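Local coordinates for esterase D (PDB 2W87), which probably helps degrade plant cell walls as a feruloyl esterase, and whose carbohydrate-binding module, the part in this chain, binds glucuronic acid and calcium, at residues A[65-71]-A[81-87]. Numbering follows the deposited sequence. Where two conformers were deposited one is given.
With GCU (alpha-D-glucopyranuronic acid), chain E.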
loop_
_atom_site.group_PDB
_atom_site.type_symbol
_atom_site.label_atom_id
_atom_site.label_comp_id
_atom_site.label_asym_id
_atom_site.label_seq_id
_atom_site.Cartn_x
_atom_site.Cartn_y
_atom_site.Cartn_z
ATOM N N ALA A 65 -8.392 -13.648 9.710
ATOM C CA ALA A 65 -6.988 -14.017 9.686
ATOM C C ALA A 65 -6.144 -12.834 9.199
ATOM O O ALA A 65 -6.655 -11.923 8.540
ATOM C CB ALA A 65 -6.785 -15.230 8.770
ATOM N N ASN A 66 -4.861 -12.840 9.538
ATOM C CA ASN A 66 -3.907 -11.924 8.902
ATOM C C ASN A 66 -4.009 -12.083 7.400
ATOM O O ASN A 66 -4.251 -13.185 6.899
ATOM C CB ASN A 66 -2.473 -12.261 9.294
ATOM C CG ASN A 66 -2.053 -11.646 10.611
ATOM O OD1 ASN A 66 -2.761 -11.737 11.616
ATOM N ND2 ASN A 66 -0.866 -11.045 10.615
ATOM N N ARG A 67 -3.810 -10.968 6.698
ATOM C CA ARG A 67 -3.713 -10.961 5.256
ATOM C C ARG A 67 -2.395 -10.245 4.908
ATOM O O ARG A 67 -2.387 -9.162 4.293
ATOM C CB ARG A 67 -4.902 -10.238 4.690
ATOM C CG ARG A 67 -6.185 -10.954 4.887
ATOM C CD ARG A 67 -7.268 -10.249 4.134
ATOM N NE ARG A 67 -8.567 -10.875 4.342
ATOM C CZ ARG A 67 -9.640 -10.598 3.609
ATOM N NH1 ARG A 67 -9.572 -9.720 2.620
ATOM N NH2 ARG A 67 -10.789 -11.222 3.851
ATOM N N ASN A 68 -1.284 -10.846 5.323
ATOM C CA ASN A 68 0.027 -10.223 5.153
ATOM C C ASN A 68 0.299 -9.967 3.684
ATOM O O ASN A 68 -0.263 -10.634 2.802
ATOM C CB ASN A 68 1.133 -11.091 5.732
ATOM C CG ASN A 68 1.100 -11.156 7.225
ATOM O OD1 ASN A 68 0.241 -10.553 7.882
ATOM N ND2 ASN A 68 2.048 -11.884 7.793
ATOM N N GLY A 69 1.141 -8.973 3.450
ATOM C CA GLY A 69 1.550 -8.598 2.117
ATOM C C GLY A 69 3.057 -8.680 1.908
ATOM O O GLY A 69 3.863 -8.621 2.848
ATOM N N SER A 70 3.412 -8.874 0.657
ATOM C CA SER A 70 4.776 -8.738 0.205
ATOM C C SER A 70 4.868 -7.344 -0.400
ATOM O O SER A 70 3.999 -6.949 -1.143
ATOM C CB SER A 70 5.084 -9.797 -0.848
ATOM O OG SER A 70 6.243 -9.459 -1.560
ATOM N N LEU A 71 5.898 -6.596 -0.060
ATOM C CA LEU A 71 6.036 -5.256 -0.610
ATOM C C LEU A 71 7.350 -5.220 -1.362
ATOM O O LEU A 71 8.399 -5.448 -0.763
ATOM C CB LEU A 71 6.010 -4.194 0.495
ATOM C CG LEU A 71 6.010 -2.760 -0.085
ATOM C CD1 LEU A 71 5.193 -1.810 0.740
ATOM C CD2 LEU A 71 7.398 -2.223 -0.286
ATOM N N TYR A 81 10.103 -6.831 0.849
ATOM C CA TYR A 81 9.790 -6.622 2.247
ATOM C C TYR A 81 8.522 -7.351 2.595
ATOM O O TYR A 81 7.732 -7.711 1.705
ATOM C CB TYR A 81 9.564 -5.136 2.516
ATOM C CG TYR A 81 10.771 -4.253 2.282
ATOM C CD1 TYR A 81 11.610 -3.926 3.330
ATOM C CD2 TYR A 81 11.039 -3.718 1.028
ATOM C CE1 TYR A 81 12.705 -3.114 3.134
ATOM C CE2 TYR A 81 12.139 -2.933 0.823
ATOM C CZ TYR A 81 12.955 -2.623 1.888
ATOM O OH TYR A 81 14.057 -1.822 1.688
ATOM N N THR A 82 8.299 -7.537 3.891
ATOM C CA THR A 82 7.099 -8.204 4.369
ATOM C C THR A 82 6.298 -7.202 5.187
ATOM O O THR A 82 6.891 -6.467 5.962
ATOM C CB THR A 82 7.465 -9.434 5.218
ATOM O OG1 THR A 82 8.275 -9.029 6.333
ATOM C CG2 THR A 82 8.234 -10.452 4.368
ATOM N N VAL A 83 4.967 -7.154 5.006
ATOM C CA VAL A 83 4.108 -6.240 5.754
ATOM C C VAL A 83 3.064 -7.073 6.476
ATOM O O VAL A 83 2.333 -7.815 5.850
ATOM C CB VAL A 83 3.403 -5.215 4.830
ATOM C CG1 VAL A 83 2.551 -4.257 5.623
ATOM C CG2 VAL A 83 4.429 -4.426 4.014
ATOM N N SER A 84 3.039 -6.967 7.795
ATOM C CA SER A 84 2.088 -7.725 8.612
ATOM C C SER A 84 0.789 -6.960 8.687
ATOM O O SER A 84 0.794 -5.783 9.063
ATOM C CB SER A 84 2.632 -7.899 10.021
ATOM O OG SER A 84 3.860 -8.597 9.999
ATOM N N LEU A 85 -0.312 -7.640 8.396
ATOM C CA LEU A 85 -1.629 -7.017 8.299
ATOM C C LEU A 85 -2.674 -7.866 9.051
ATOM O O LEU A 85 -3.502 -8.551 8.458
ATOM C CB LEU A 85 -1.981 -6.849 6.823
ATOM C CG LEU A 85 -1.057 -5.895 6.033
ATOM C CD1 LEU A 85 -1.331 -5.975 4.504
ATOM C CD2 LEU A 85 -1.194 -4.462 6.505
ATOM N N PRO A 86 -2.652 -7.792 10.379
ATOM C CA PRO A 86 -3.594 -8.522 11.212
ATOM C C PRO A 86 -5.013 -8.011 11.106
ATOM O O PRO A 86 -5.270 -6.962 10.535
ATOM C CB PRO A 86 -3.022 -8.343 12.641
ATOM C CG PRO A 86 -2.211 -7.099 12.558
ATOM C CD PRO A 86 -1.688 -7.009 11.167
ATOM N N THR A 87 -5.962 -8.774 11.629
ATOM C CA THR A 87 -7.340 -8.314 11.607
ATOM C C THR A 87 -7.463 -6.994 12.370
ATOM O O THR A 87 -6.719 -6.748 13.323
ATOM C CB THR A 87 -8.290 -9.345 12.198
ATOM O OG1 THR A 87 -9.604 -8.779 12.246
ATOM C CG2 THR A 87 -7.844 -9.755 13.596
HETATM C C1 GCU E . -16.271 -8.137 1.941
HETATM C C2 GCU E . -15.993 -6.660 2.218
HETATM C C3 GCU E . -14.943 -6.155 1.232
HETATM C C4 GCU E . -13.673 -6.951 1.449
HETATM C C5 GCU E . -13.997 -8.441 1.255
HETATM C C6 GCU E . -12.792 -9.335 1.510
HETATM O O1 GCU E . -16.732 -8.218 0.593
HETATM O O2 GCU E . -17.186 -5.914 2.045
HETATM O O3 GCU E . -14.685 -4.762 1.420
HETATM O O4 GCU E . -12.635 -6.581 0.505
HETATM O O5 GCU E . -15.018 -8.842 2.168
HETATM O O6A GCU E . -11.740 -9.011 0.940
HETATM O O6B GCU E . -12.914 -10.339 2.253
HETATM O O HOH W 1 -5.147 -11.307 12.818
HETATM O O HOH W 2 2.579 -11.638 10.984
HETATM O O HOH W 3 8.382 -9.905 -0.140
#
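Leu-71, Tyr-81 and Leu-85 bury the most surface between 65-71 and 81-87, the first two in the antiparallel strands 69-71 and 81-83 of a beta hairpin, Leu-85 just beyond them. Leu-71 and Tyr-81 form a hydrogen-bonded pair (Leu-71 N to Tyr-81 O 2.8 Å, Tyr-81 N to Leu-71 O 2.7 Å), with their side chains on one face; Leu-71 CD2 lies 4.1 Å from Tyr-81 CD2. Val-83 joins that face, its CG2 3.9 Å from Leu-71 CB, and together they pack into the core against strands 51-60, 95-103 and 106-114. Opposite Val-83, Gly-69 makes the next hydrogen-bonded pair, and Leu-85 CD1 lies 4.0 Å from Gly-69 N. Beyond the strands the pairing persists in altered form: Leu-85 N donates to the side-chain atom Asn-68 OD1 (3.0 Å), which also accepts Asn-66 ND2 (3.0 Å), and Leu-85 O receives Arg-67 N (3.0 Å). Held there by its backbone, Arg-67 extends its guanidinium away from the hairpin, NH1 to GCU O6A and NH2 to GCU O6B, both 2.8 Å. This end-on, two-pronged grip on the sugar carboxylate belongs to the glucuronic acid site at the loop end of a family 35 carbohydrate-binding beta-sandwich.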